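Local coordinates for protein sesquisabinene B synthase 2 (Santalum album, PDB 6A2A) that probably cyclises farnesyl diphosphate to the sesquiterpene sesquisabinene B with the help of magnesium or manganese ions, as a member of the plant terpene synthase family, at residues Lys81-Asp86 against Thr124-Arg129; Phe255-Ile260 against Ser555-Pro560; Thr360-Gly365 against Asn375-Thr380; Asn412-Ile417 against Ser452-Arg457. All coordinates share one frame; numbering follows the deposited sequence.

Contact 1: residues Lys81-Asp86 against Thr124-Arg129; sequences KLEFID and TSLRFR
The carboxylate of Asp86 is gripped end-on by the guanidinium of Arg129, a compact example of a salt bridge that joins two helices through paired bonds. Arg129 NH2 donates to Asp86 OD2 over 2.9 Å and Arg129 NH1 to Asp86 OD1 over 3.0 Å. Both oxygens lie close to the guanidinium plane, yet the two flat groups are turned 50° apart: OD1 is met on its syn side, whereas OD2 is approached from above the carboxylate plane. The pairing is therefore twisted rather than coplanar. Arg129 reaches it by a bend at chi3 (68°), which brings its tip back toward the other helix, and its NH1 also forms a salt bridge with Glu133.

Beside the charges lies an apolar seam. Leu126 forks between the helices, CD1 lying 3.8 Å from Asp86 OD2 while CD2 packs 3.6 Å from Glu83 CG and also meets Leu82 CB. Leu82 in turn sets CD1 against the backbone of Arg127, 3.7 Å from its CA. Glu83 OE2 is hydrogen-bonded to His122 NE2. An alanine in place of Asp86 would probably leave Arg129 NH2 without its carboxylate mate and the guanidinium, held then through NH1 by Glu133, less fixed in its rotation.

The segments belong to helices 78-90 and 121-133 of the N-terminal terpene synthase domain, and the axes of the two short segments cross at 55° with a closest approach of 10.3 Å. Helix 98-110 packs against Leu82 and Ile85, while helix 160-170 meets Ser125 and Arg129 on helix 121-133.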
loop_
_atom_site.group_PDB
_atom_site.type_symbol
_atom_site.label_atom_id
_atom_site.label_comp_id
_atom_site.label_asym_id
_atom_site.label_seq_id
_atom_site.Cartn_x
_atom_site.Cartn_y
_atom_site.Cartn_z
ATOM N N LYS A 81 26.414 3.135 -38.768
ATOM C CA LYS A 81 25.314 3.724 -38.033
ATOM C C LYS A 81 24.299 2.623 -37.665
ATOM O O LYS A 81 23.799 2.651 -36.563
ATOM C CB LYS A 81 24.666 4.849 -38.857
ATOM C CG LYS A 81 23.508 5.590 -38.191
ATOM C CD LYS A 81 23.803 6.175 -36.804
ATOM C CE LYS A 81 24.849 7.273 -36.763
ATOM N NZ LYS A 81 24.332 8.549 -37.290
ATOM N N LEU A 82 24.017 1.686 -38.543
ATOM C CA LEU A 82 23.018 0.624 -38.166
ATOM C C LEU A 82 23.597 -0.187 -37.000
ATOM O O LEU A 82 22.904 -0.566 -36.075
ATOM C CB LEU A 82 22.728 -0.293 -39.338
ATOM C CG LEU A 82 21.878 0.269 -40.483
ATOM C CD1 LEU A 82 21.626 -0.789 -41.493
ATOM C CD2 LEU A 82 20.553 0.863 -40.027
ATOM N N GLU A 83 24.894 -0.474 -37.059
ATOM C CA GLU A 83 25.514 -1.258 -36.029
ATOM C C GLU A 83 25.442 -0.503 -34.703
ATOM O O GLU A 83 25.176 -1.129 -33.657
ATOM C CB GLU A 83 26.956 -1.637 -36.447
ATOM C CG GLU A 83 27.038 -2.749 -37.431
ATOM C CD GLU A 83 28.439 -2.946 -38.021
ATOM O OE1 GLU A 83 29.299 -2.058 -37.778
ATOM O OE2 GLU A 83 28.660 -3.950 -38.704
ATOM N N PHE A 84 25.593 0.829 -34.689
ATOM C CA PHE A 84 25.599 1.574 -33.512
ATOM C C PHE A 84 24.188 1.599 -32.892
ATOM O O PHE A 84 24.058 1.413 -31.670
ATOM C CB PHE A 84 26.044 3.007 -33.796
ATOM C CG PHE A 84 26.376 3.816 -32.586
ATOM C CD1 PHE A 84 27.582 3.643 -31.935
ATOM C CD2 PHE A 84 25.494 4.762 -32.084
ATOM C CE1 PHE A 84 27.895 4.377 -30.810
ATOM C CE2 PHE A 84 25.816 5.492 -30.955
ATOM C CZ PHE A 84 27.023 5.303 -30.323
ATOM N N ILE A 85 23.171 1.838 -33.715
ATOM C CA ILE A 85 21.788 1.899 -33.147
ATOM C C ILE A 85 21.311 0.482 -32.763
ATOM O O ILE A 85 20.479 0.363 -31.840
ATOM C CB ILE A 85 20.813 2.616 -34.105
ATOM C CG1 ILE A 85 20.716 1.930 -35.461
ATOM C CG2 ILE A 85 21.171 4.090 -34.247
ATOM C CD1 ILE A 85 19.491 2.301 -36.253
ATOM N N ASP A 86 21.803 -0.569 -33.399
ATOM C CA ASP A 86 21.569 -1.975 -32.953
ATOM C C ASP A 86 22.156 -2.181 -31.565
ATOM O O ASP A 86 21.524 -2.703 -30.706
ATOM C CB ASP A 86 22.039 -2.994 -33.959
ATOM C CG ASP A 86 21.479 -4.401 -33.686
ATOM O OD1 ASP A 86 20.231 -4.465 -33.424
ATOM O OD2 ASP A 86 22.234 -5.417 -33.800
ATOM N N THR A 124 23.309 -6.720 -45.356
ATOM C CA THR A 124 22.022 -6.901 -45.978
ATOM C C THR A 124 21.024 -7.334 -44.895
ATOM O O THR A 124 19.901 -6.793 -44.821
ATOM C CB THR A 124 22.021 -7.945 -47.089
ATOM O OG1 THR A 124 22.843 -7.535 -48.208
ATOM C CG2 THR A 124 20.615 -8.180 -47.614
ATOM N N SER A 125 21.481 -8.255 -44.073
ATOM C CA SER A 125 20.667 -8.907 -43.016
ATOM C C SER A 125 20.348 -7.875 -41.951
ATOM O O SER A 125 19.182 -7.716 -41.519
ATOM C CB SER A 125 21.432 -10.090 -42.416
ATOM O OG SER A 125 21.625 -11.195 -43.290
ATOM N N LEU A 126 21.385 -7.220 -41.419
ATOM C CA LEU A 126 21.207 -6.177 -40.439
ATOM C C LEU A 126 20.253 -5.086 -40.968
ATOM O O LEU A 126 19.342 -4.638 -40.276
ATOM C CB LEU A 126 22.550 -5.589 -40.009
ATOM C CG LEU A 126 22.481 -4.558 -38.899
ATOM C CD1 LEU A 126 21.956 -5.181 -37.593
ATOM C CD2 LEU A 126 23.812 -3.921 -38.631
ATOM N N ARG A 127 20.453 -4.643 -42.195
ATOM C CA ARG A 127 19.582 -3.622 -42.721
ATOM C C ARG A 127 18.130 -4.134 -42.776
ATOM O O ARG A 127 17.220 -3.393 -42.395
ATOM C CB ARG A 127 20.070 -3.241 -44.128
ATOM C CG ARG A 127 19.294 -2.091 -44.757
ATOM C CD ARG A 127 19.784 -1.849 -46.182
ATOM N NE ARG A 127 18.876 -0.909 -46.848
ATOM C CZ ARG A 127 17.868 -1.267 -47.619
ATOM N NH1 ARG A 127 17.523 -2.536 -47.755
ATOM N NH2 ARG A 127 17.205 -0.328 -48.275
ATOM N N PHE A 128 17.939 -5.332 -43.284
ATOM C CA PHE A 128 16.637 -5.960 -43.365
ATOM C C PHE A 128 15.974 -5.943 -41.988
ATOM O O PHE A 128 14.786 -5.535 -41.817
ATOM C CB PHE A 128 16.745 -7.383 -43.895
ATOM C CG PHE A 128 15.455 -8.176 -43.877
ATOM C CD1 PHE A 128 15.046 -8.868 -42.735
ATOM C CD2 PHE A 128 14.614 -8.214 -44.983
ATOM C CE1 PHE A 128 13.865 -9.586 -42.726
ATOM C CE2 PHE A 128 13.421 -8.915 -44.964
ATOM C CZ PHE A 128 13.046 -9.609 -43.829
ATOM N N ARG A 129 16.747 -6.345 -40.992
ATOM C CA ARG A 129 16.149 -6.450 -39.638
ATOM C C ARG A 129 15.829 -5.087 -39.036
ATOM O O ARG A 129 14.713 -4.913 -38.495
ATOM C CB ARG A 129 17.041 -7.267 -38.699
ATOM C CG ARG A 129 16.533 -7.262 -37.260
ATOM C CD ARG A 129 17.174 -8.363 -36.422
ATOM N NE ARG A 129 18.611 -8.126 -36.208
ATOM C CZ ARG A 129 19.142 -7.263 -35.389
ATOM N NH1 ARG A 129 18.388 -6.472 -34.633
ATOM N NH2 ARG A 129 20.481 -7.185 -35.307
#

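Contact 2: residues Phe255-Ile260 against Ser555-Pro560; sequences FHQKEI and SVLIHP
Gln257 and Leu557 reach past each other between two helices, and each meets a different part of the opposite chain. The glutamine, extended beyond CG, carries its amide to the last turn of helix 546-558, where NE2 donates to Leu557 O over 2.8 Å. The bond is fairly straight at the hydrogen (157°), and the acceptor lies near the amide plane, so the flat group is aimed at the carbonyl. The leucine side chain runs the other way. With CG anti to its backbone N (chi1 177°), Leu557 turns CD1 onto helix 239-270, 3.8 Å from His256 CB and 4.2 Å from Ile260 CG2, residues that lie one turn apart.

The His256 ring meets a water at its edge. This water, in the ring plane, stands 2.8 Å from His256 ND1 and donates to Val556 O over 2.9 Å, while His256 NE2 is hydrogen-bonded to Phe294 O. Both ring nitrogens are thus engaged, which should limit turning of the imidazole. The carbonyls of Val556 and Leu557 serve as acceptors where the helix widens into a pi-type turn close to its end.

The buried contact joins the long helix 239-270 to the C-terminal helix 546-558. Tyr286 of helix 281-292 packs on His256, Ile260 and Leu557; helix 41-50 touches Gln257 and Ile558, and helix 220-232 flanks His256 and Val556.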
loop_
_atom_site.group_PDB
_atom_site.type_symbol
_atom_site.label_atom_id
_atom_site.label_comp_id
_atom_site.label_asym_id
_atom_site.label_seq_id
_atom_site.Cartn_x
_atom_site.Cartn_y
_atom_site.Cartn_z
ATOM N N PHE A 255 14.812 2.297 -9.481
ATOM C CA PHE A 255 13.344 2.379 -9.554
ATOM C C PHE A 255 12.724 0.988 -9.321
ATOM O O PHE A 255 11.755 0.866 -8.557
ATOM C CB PHE A 255 12.813 2.859 -10.899
ATOM C CG PHE A 255 12.945 4.325 -11.176
ATOM C CD1 PHE A 255 11.938 5.197 -10.809
ATOM C CD2 PHE A 255 14.053 4.813 -11.872
ATOM C CE1 PHE A 255 12.045 6.548 -11.105
ATOM C CE2 PHE A 255 14.167 6.169 -12.154
ATOM C CZ PHE A 255 13.153 7.030 -11.778
ATOM N N HIS A 256 13.269 -0.017 -10.001
ATOM C CA HIS A 256 12.786 -1.429 -9.785
ATOM C C HIS A 256 12.902 -1.850 -8.316
ATOM O O HIS A 256 12.006 -2.507 -7.748
ATOM C CB HIS A 256 13.549 -2.385 -10.696
ATOM C CG HIS A 256 13.300 -2.135 -12.140
ATOM N ND1 HIS A 256 14.098 -2.661 -13.118
ATOM C CD2 HIS A 256 12.316 -1.440 -12.752
ATOM C CE1 HIS A 256 13.645 -2.286 -14.290
ATOM N NE2 HIS A 256 12.534 -1.544 -14.087
ATOM N N GLN A 257 14.018 -1.530 -7.679
ATOM C CA GLN A 257 14.220 -1.954 -6.299
ATOM C C GLN A 257 13.159 -1.312 -5.400
ATOM O O GLN A 257 12.704 -1.966 -4.437
ATOM C CB GLN A 257 15.644 -1.609 -5.850
ATOM C CG GLN A 257 16.681 -2.515 -6.491
ATOM C CD GLN A 257 18.090 -2.111 -6.147
ATOM O OE1 GLN A 257 18.308 -1.007 -5.655
ATOM N NE2 GLN A 257 19.030 -3.009 -6.375
ATOM N N LYS A 258 12.760 -0.065 -5.665
ATOM C CA LYS A 258 11.722 0.593 -4.866
ATOM C C LYS A 258 10.362 -0.093 -5.081
ATOM O O LYS A 258 9.551 -0.228 -4.159
ATOM C CB LYS A 258 11.622 2.090 -5.186
ATOM C CG LYS A 258 12.750 2.907 -4.539
ATOM C CD LYS A 258 12.898 4.320 -5.085
ATOM C CE LYS A 258 14.306 4.884 -4.942
ATOM N NZ LYS A 258 14.676 5.091 -3.524
ATOM N N GLU A 259 10.117 -0.444 -6.313
ATOM C CA GLU A 259 8.869 -1.143 -6.700
ATOM C C GLU A 259 8.782 -2.480 -5.954
ATOM O O GLU A 259 7.706 -2.796 -5.435
ATOM C CB GLU A 259 8.795 -1.348 -8.218
ATOM C CG GLU A 259 8.603 -0.080 -9.018
ATOM C CD GLU A 259 8.867 -0.238 -10.485
ATOM O OE1 GLU A 259 9.102 -1.416 -10.927
ATOM O OE2 GLU A 259 8.860 0.787 -11.174
ATOM N N ILE A 260 9.850 -3.281 -5.926
ATOM C CA ILE A 260 9.762 -4.613 -5.286
ATOM C C ILE A 260 9.577 -4.418 -3.784
ATOM O O ILE A 260 8.937 -5.235 -3.123
ATOM C CB ILE A 260 10.950 -5.528 -5.644
ATOM C CG1 ILE A 260 10.719 -6.965 -5.188
ATOM C CG2 ILE A 260 12.258 -4.996 -5.103
ATOM C CD1 ILE A 260 9.403 -7.561 -5.667
ATOM N N SER A 555 21.282 -10.461 -11.058
ATOM C CA SER A 555 21.992 -9.514 -11.932
ATOM C C SER A 555 21.087 -8.358 -12.351
ATOM O O SER A 555 21.588 -7.259 -12.655
ATOM C CB SER A 555 22.591 -10.195 -13.112
ATOM O OG SER A 555 21.585 -10.681 -13.939
ATOM N N VAL A 556 19.775 -8.588 -12.445
ATOM C CA VAL A 556 18.913 -7.551 -12.983
ATOM C C VAL A 556 18.272 -6.699 -11.899
ATOM O O VAL A 556 18.177 -5.521 -12.091
ATOM C CB VAL A 556 17.907 -8.160 -13.979
ATOM C CG1 VAL A 556 16.853 -7.166 -14.413
ATOM C CG2 VAL A 556 18.706 -8.672 -15.170
ATOM N N LEU A 557 17.964 -7.249 -10.714
ATOM C CA LEU A 557 17.226 -6.512 -9.729
ATOM C C LEU A 557 18.070 -6.168 -8.493
ATOM O O LEU A 557 17.880 -5.073 -7.892
ATOM C CB LEU A 557 16.021 -7.356 -9.332
ATOM C CG LEU A 557 15.143 -6.779 -8.235
ATOM C CD1 LEU A 557 14.503 -5.466 -8.655
ATOM C CD2 LEU A 557 14.062 -7.777 -7.843
ATOM N N ILE A 558 18.917 -7.103 -8.072
ATOM C CA ILE A 558 19.572 -7.015 -6.745
ATOM C C ILE A 558 20.908 -6.265 -6.811
ATOM O O ILE A 558 21.154 -5.400 -5.972
ATOM C CB ILE A 558 19.829 -8.404 -6.152
ATOM C CG1 ILE A 558 18.585 -9.305 -6.100
ATOM C CG2 ILE A 558 20.491 -8.272 -4.780
ATOM C CD1 ILE A 558 17.426 -8.736 -5.375
ATOM N N HIS A 559 21.788 -6.667 -7.711
ATOM C CA HIS A 559 23.204 -6.172 -7.705
ATOM C C HIS A 559 23.382 -5.058 -8.721
ATOM O O HIS A 559 23.220 -5.316 -9.916
ATOM C CB HIS A 559 24.193 -7.287 -8.049
ATOM C CG HIS A 559 24.341 -8.333 -7.001
ATOM N ND1 HIS A 559 24.473 -9.665 -7.315
ATOM C CD2 HIS A 559 24.337 -8.265 -5.653
ATOM C CE1 HIS A 559 24.548 -10.376 -6.204
ATOM N NE2 HIS A 559 24.456 -9.546 -5.172
ATOM N N PRO A 560 23.793 -3.869 -8.275
ATOM C CA PRO A 560 24.135 -2.837 -9.266
ATOM C C PRO A 560 25.361 -3.284 -10.073
ATOM O O PRO A 560 26.111 -4.189 -9.646
ATOM C CB PRO A 560 24.409 -1.543 -8.472
ATOM C CG PRO A 560 23.786 -1.801 -7.118
ATOM C CD PRO A 560 23.850 -3.301 -6.913
HETATM O O HOH W 1 16.722 -3.619 -13.638
#

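Contact 3: residues Thr360-Gly365 against Asn375-Thr380; sequences TSNDIG and NGIPCT
Thr380 and Ile377 pack onto the helix that carries Ser361 and Gly365, forming one side of a helix-turn-helix connection in the metal-binding domain: helix 348-372 is followed after a short turn by helix 377-400, with Gly376 as the N-cap residue of the second. An Asx turn shapes this start. Asn375 OD1 accepts from Ile377 N over 2.9 Å, the donor standing above the carbonyl plane, while Asn375 ND2 is hydrogen-bonded to Asp344 OD1 of the second subunit.

Ile377 splits its branches between two partners. With CG1 beside the backbone N (chi1 -62°), it lays CG1 3.8 Å from Gly365 CA, whereas CG2 comes within 3.3 Å of Asn362 OD1. That oxygen is held by Trp338 NE1, and Trp338 also packs against Ile377. An alanine in place of Ile377 would probably open a gap beside Gly365 and remove the methyl that packs on Asn362 OD1.

Thr380 OG1 sits between its backbone N and carbonyl carbon (chi1 60°). This aims the hydroxyl at the first helix, OG1 lying 3.0 Å from Ser361 O and 3.3 Å from Ile377 O, while CG2 meets Ile364 CG2 at 4.0 Å. The hydroxyl has one proton for the two carbonyls.

Where the second helix begins, the CA atoms of Gly365 and Gly376 are 3.7 Å apart. A beta-carbon on Gly365 would clash with the backbone here, where Gly376 N donates to Gly365 O over 3.0 Å.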
loop_
_atom_site.group_PDB
_atom_site.type_symbol
_atom_site.label_atom_id
_atom_site.label_comp_id
_atom_site.label_asym_id
_atom_site.label_seq_id
_atom_site.Cartn_x
_atom_site.Cartn_y
_atom_site.Cartn_z
ATOM N N THR A 360 -7.904 -6.442 -4.865
ATOM C CA THR A 360 -6.946 -5.926 -5.791
ATOM C C THR A 360 -7.613 -5.516 -7.118
ATOM O O THR A 360 -7.256 -4.446 -7.725
ATOM C CB THR A 360 -5.823 -6.947 -5.978
ATOM O OG1 THR A 360 -5.093 -7.071 -4.752
ATOM C CG2 THR A 360 -4.884 -6.543 -7.091
ATOM N N SER A 361 -8.542 -6.343 -7.623
ATOM C CA SER A 361 -9.278 -6.024 -8.848
ATOM C C SER A 361 -10.059 -4.703 -8.678
ATOM O O SER A 361 -10.108 -3.904 -9.575
ATOM C CB SER A 361 -10.178 -7.138 -9.246
ATOM O OG SER A 361 -9.362 -8.253 -9.575
ATOM N N ASN A 362 -10.676 -4.528 -7.526
ATOM C CA ASN A 362 -11.352 -3.264 -7.184
ATOM C C ASN A 362 -10.362 -2.090 -7.110
ATOM O O ASN A 362 -10.708 -1.003 -7.598
ATOM C CB ASN A 362 -12.157 -3.418 -5.900
ATOM C CG ASN A 362 -13.329 -4.368 -6.049
ATOM O OD1 ASN A 362 -13.839 -4.558 -7.145
ATOM N ND2 ASN A 362 -13.787 -4.922 -4.926
ATOM N N ASP A 363 -9.202 -2.251 -6.464
ATOM C CA ASP A 363 -8.164 -1.271 -6.460
ATOM C C ASP A 363 -7.697 -0.861 -7.857
ATOM O O ASP A 363 -7.568 0.335 -8.193
ATOM C CB ASP A 363 -6.948 -1.738 -5.646
ATOM C CG ASP A 363 -7.174 -1.780 -4.142
ATOM O OD1 ASP A 363 -8.137 -1.150 -3.641
ATOM O OD2 ASP A 363 -6.317 -2.415 -3.428
ATOM N N ILE A 364 -7.492 -1.847 -8.731
ATOM C CA ILE A 364 -7.001 -1.576 -10.097
ATOM C C ILE A 364 -8.078 -0.849 -10.898
ATOM O O ILE A 364 -7.801 0.146 -11.578
ATOM C CB ILE A 364 -6.542 -2.877 -10.778
ATOM C CG1 ILE A 364 -5.278 -3.383 -10.080
ATOM C CG2 ILE A 364 -6.302 -2.675 -12.266
ATOM C CD1 ILE A 364 -4.764 -4.744 -10.499
ATOM N N GLY A 365 -9.320 -1.327 -10.810
ATOM C CA GLY A 365 -10.419 -0.660 -11.519
ATOM C C GLY A 365 -10.612 0.760 -11.019
ATOM O O GLY A 365 -10.939 1.686 -11.826
ATOM N N ASN A 375 -14.208 3.819 -14.843
ATOM C CA ASN A 375 -14.266 2.788 -13.800
ATOM C C ASN A 375 -13.933 1.431 -14.425
ATOM O O ASN A 375 -14.695 0.900 -15.177
ATOM C CB ASN A 375 -15.639 2.736 -13.133
ATOM C CG ASN A 375 -15.784 1.606 -12.132
ATOM O OD1 ASN A 375 -14.808 0.952 -11.739
ATOM N ND2 ASN A 375 -17.015 1.403 -11.686
ATOM N N GLY A 376 -12.773 0.912 -14.085
ATOM C CA GLY A 376 -12.320 -0.350 -14.655
ATOM C C GLY A 376 -12.716 -1.563 -13.849
ATOM O O GLY A 376 -12.281 -2.665 -14.200
ATOM N N ILE A 377 -13.563 -1.427 -12.817
ATOM C CA ILE A 377 -13.915 -2.649 -12.034
ATOM C C ILE A 377 -14.702 -3.660 -12.876
ATOM O O ILE A 377 -14.456 -4.857 -12.735
ATOM C CB ILE A 377 -14.638 -2.303 -10.731
ATOM C CG1 ILE A 377 -13.705 -1.463 -9.852
ATOM C CG2 ILE A 377 -15.144 -3.587 -10.053
ATOM C CD1 ILE A 377 -14.317 -1.066 -8.536
ATOM N N PRO A 378 -15.664 -3.239 -13.678
ATOM C CA PRO A 378 -16.348 -4.250 -14.506
ATOM C C PRO A 378 -15.376 -5.056 -15.381
ATOM O O PRO A 378 -15.567 -6.259 -15.548
ATOM C CB PRO A 378 -17.303 -3.417 -15.369
ATOM C CG PRO A 378 -17.636 -2.299 -14.447
ATOM C CD PRO A 378 -16.313 -1.925 -13.816
ATOM N N CYS A 379 -14.341 -4.362 -15.895
ATOM C CA CYS A 379 -13.345 -4.935 -16.778
ATOM C C CYS A 379 -12.510 -5.991 -16.009
ATOM O O CYS A 379 -12.398 -7.155 -16.456
ATOM C CB CYS A 379 -12.474 -3.828 -17.395
ATOM S SG CYS A 379 -11.090 -4.498 -18.358
ATOM N N THR A 380 -11.942 -5.618 -14.872
ATOM C CA THR A 380 -11.111 -6.536 -14.102
ATOM C C THR A 380 -11.970 -7.714 -13.614
ATOM O O THR A 380 -11.524 -8.838 -13.584
ATOM C CB THR A 380 -10.369 -5.804 -12.970
ATOM O OG1 THR A 380 -11.286 -5.185 -12.056
ATOM C CG2 THR A 380 -9.486 -4.717 -13.544
#

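Contact 4: residues Asn412-Ile417 against Ser452-Arg457; sequences NALVSI and SCILCR
Arg457 NE donates to Ala413 O over 2.9 Å, a nearly straight bond (165°) in the guanidinium plane. The same carbonyl accepts from Ile417 N, and the two donors arrive from opposite faces of its plane. Ile417 CD1 lies over the centre of one guanidinium face, 3.7 Å from Arg457 CZ. At the tip, Arg457 NH2 makes only a weak bond to Ser416 OG. Bends at chi2 and chi3 fold the arginine around Ala413, whose CB lies 3.6 Å from Arg457 CD.

Next to this group, Leu414 packs on helix 447-462, setting CD2 3.6 Å from Ile454 CG1 and CB against Cys453 CB. The buried Leu414 O has no hydrogen-bonding partner in the model.

These segments cross nearly at right angles (83°) within the all-helical metal-binding domain of the class I terpene synthase fold. Farther out, Arg457 NH1 forms a salt bridge with Asp461, and Ser416 OG is hydrogen-bonded to Glu394. In a structure of this protein Glu394 is a ligand of one magnesium ion and Asn460, whose side chain is about 4 Å from that of Ile417, of a second; neither ion is bound to this chain in the model.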
loop_
_atom_site.group_PDB
_atom_site.type_symbol
_atom_site.label_atom_id
_atom_site.label_comp_id
_atom_site.label_asym_id
_atom_site.label_seq_id
_atom_site.Cartn_x
_atom_site.Cartn_y
_atom_site.Cartn_z
ATOM N N ASN A 412 -9.223 -22.727 -25.102
ATOM C CA ASN A 412 -9.391 -22.501 -23.678
ATOM C C ASN A 412 -8.059 -22.129 -23.005
ATOM O O ASN A 412 -8.060 -21.280 -22.104
ATOM C CB ASN A 412 -9.994 -23.718 -23.010
ATOM C CG ASN A 412 -10.338 -23.495 -21.567
ATOM O OD1 ASN A 412 -11.276 -22.745 -21.291
ATOM N ND2 ASN A 412 -9.636 -24.170 -20.686
ATOM N N ALA A 413 -6.940 -22.749 -23.397
ATOM C CA ALA A 413 -5.686 -22.595 -22.676
ATOM C C ALA A 413 -4.997 -21.244 -22.938
ATOM O O ALA A 413 -4.143 -20.789 -22.154
ATOM C CB ALA A 413 -4.797 -23.785 -23.013
ATOM N N LEU A 414 -5.356 -20.569 -24.015
ATOM C CA LEU A 414 -4.891 -19.222 -24.257
ATOM C C LEU A 414 -5.574 -18.274 -23.265
ATOM O O LEU A 414 -5.019 -17.228 -23.009
ATOM C CB LEU A 414 -5.115 -18.784 -25.706
ATOM C CG LEU A 414 -6.568 -18.538 -26.114
ATOM C CD1 LEU A 414 -6.996 -17.153 -25.748
ATOM C CD2 LEU A 414 -6.778 -18.792 -27.587
ATOM N N VAL A 415 -6.688 -18.699 -22.661
ATOM C CA VAL A 415 -7.322 -17.920 -21.588
ATOM C C VAL A 415 -6.706 -18.354 -20.255
ATOM O O VAL A 415 -6.323 -17.498 -19.447
ATOM C CB VAL A 415 -8.850 -18.088 -21.549
ATOM C CG1 VAL A 415 -9.450 -17.276 -20.403
ATOM C CG2 VAL A 415 -9.477 -17.718 -22.858
ATOM N N SER A 416 -6.545 -19.662 -20.021
ATOM C CA SER A 416 -6.079 -20.121 -18.729
ATOM C C SER A 416 -4.637 -19.701 -18.411
ATOM O O SER A 416 -4.275 -19.627 -17.243
ATOM C CB SER A 416 -6.231 -21.614 -18.601
ATOM O OG SER A 416 -5.293 -22.265 -19.463
ATOM N N ILE A 417 -3.801 -19.449 -19.428
ATOM C CA ILE A 417 -2.441 -18.960 -19.168
ATOM C C ILE A 417 -2.479 -17.585 -18.492
ATOM O O ILE A 417 -1.468 -17.219 -17.887
ATOM C CB ILE A 417 -1.670 -18.935 -20.503
ATOM C CG1 ILE A 417 -0.160 -18.784 -20.301
ATOM C CG2 ILE A 417 -2.203 -17.946 -21.506
ATOM C CD1 ILE A 417 0.460 -20.003 -19.657
ATOM N N SER A 452 -0.588 -13.328 -29.428
ATOM C CA SER A 452 0.212 -13.170 -28.192
ATOM C C SER A 452 -0.239 -14.175 -27.128
ATOM O O SER A 452 0.593 -14.861 -26.605
ATOM C CB SER A 452 0.138 -11.771 -27.687
ATOM O OG SER A 452 0.851 -11.614 -26.499
ATOM N N CYS A 453 -1.521 -14.269 -26.853
ATOM C CA CYS A 453 -1.973 -15.216 -25.805
ATOM C C CYS A 453 -1.692 -16.658 -26.234
ATOM O O CYS A 453 -1.278 -17.405 -25.411
ATOM C CB CYS A 453 -3.447 -15.016 -25.488
ATOM S SG CYS A 453 -3.783 -13.330 -24.935
ATOM N N ILE A 454 -1.944 -17.021 -27.468
ATOM C CA ILE A 454 -1.650 -18.417 -27.870
ATOM C C ILE A 454 -0.141 -18.656 -27.730
ATOM O O ILE A 454 0.224 -19.680 -27.214
ATOM C CB ILE A 454 -2.158 -18.717 -29.290
ATOM C CG1 ILE A 454 -3.680 -18.665 -29.335
ATOM C CG2 ILE A 454 -1.654 -20.066 -29.743
ATOM C CD1 ILE A 454 -4.262 -18.925 -30.691
ATOM N N LEU A 455 0.662 -17.717 -28.191
ATOM C CA LEU A 455 2.128 -17.881 -28.056
ATOM C C LEU A 455 2.533 -18.131 -26.601
ATOM O O LEU A 455 3.297 -19.085 -26.308
ATOM C CB LEU A 455 2.824 -16.646 -28.638
ATOM C CG LEU A 455 2.996 -16.698 -30.154
ATOM C CD1 LEU A 455 3.310 -15.323 -30.701
ATOM C CD2 LEU A 455 4.081 -17.708 -30.525
ATOM N N CYS A 456 2.027 -17.325 -25.665
ATOM C CA CYS A 456 2.431 -17.473 -24.268
ATOM C C CYS A 456 2.091 -18.884 -23.758
ATOM O O CYS A 456 2.892 -19.540 -23.046
ATOM C CB CYS A 456 1.781 -16.387 -23.412
ATOM S SG CYS A 456 2.435 -14.732 -23.729
ATOM N N ARG A 457 0.895 -19.374 -24.143
ATOM C CA ARG A 457 0.453 -20.704 -23.774
ATOM C C ARG A 457 1.326 -21.788 -24.411
ATOM O O ARG A 457 1.854 -22.643 -23.688
ATOM C CB ARG A 457 -1.020 -20.921 -24.137
ATOM C CG ARG A 457 -1.479 -22.361 -24.042
ATOM C CD ARG A 457 -1.249 -23.154 -22.804
ATOM N NE ARG A 457 -1.879 -22.586 -21.609
ATOM C CZ ARG A 457 -1.656 -22.950 -20.370
ATOM N NH1 ARG A 457 -0.644 -23.755 -20.063
ATOM N NH2 ARG A 457 -2.402 -22.416 -19.402
#

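From the N terminus, contact 1 closes a short, mainly helical loop within the N-terminal domain before contact 2 opens. Contact 2 spans almost 300 residues, bringing helix 239-270 against the C-terminal helix 546-558; contacts 3 and 4 both fall within that span. They follow in series without crossing: contact 3 closes a short helix-turn-helix connection, and helix 377-400, which leaves it, is followed by helix 406-416, the first partner in contact 4, which closes a mainly helical loop of 34 residues. Contacts 3 and 4 lie in the metal-binding domain, their nearest atoms about 11 Å apart. Contacts 1 and 3 lie on opposite sides of the chain's centre, with centres about 43 Å apart.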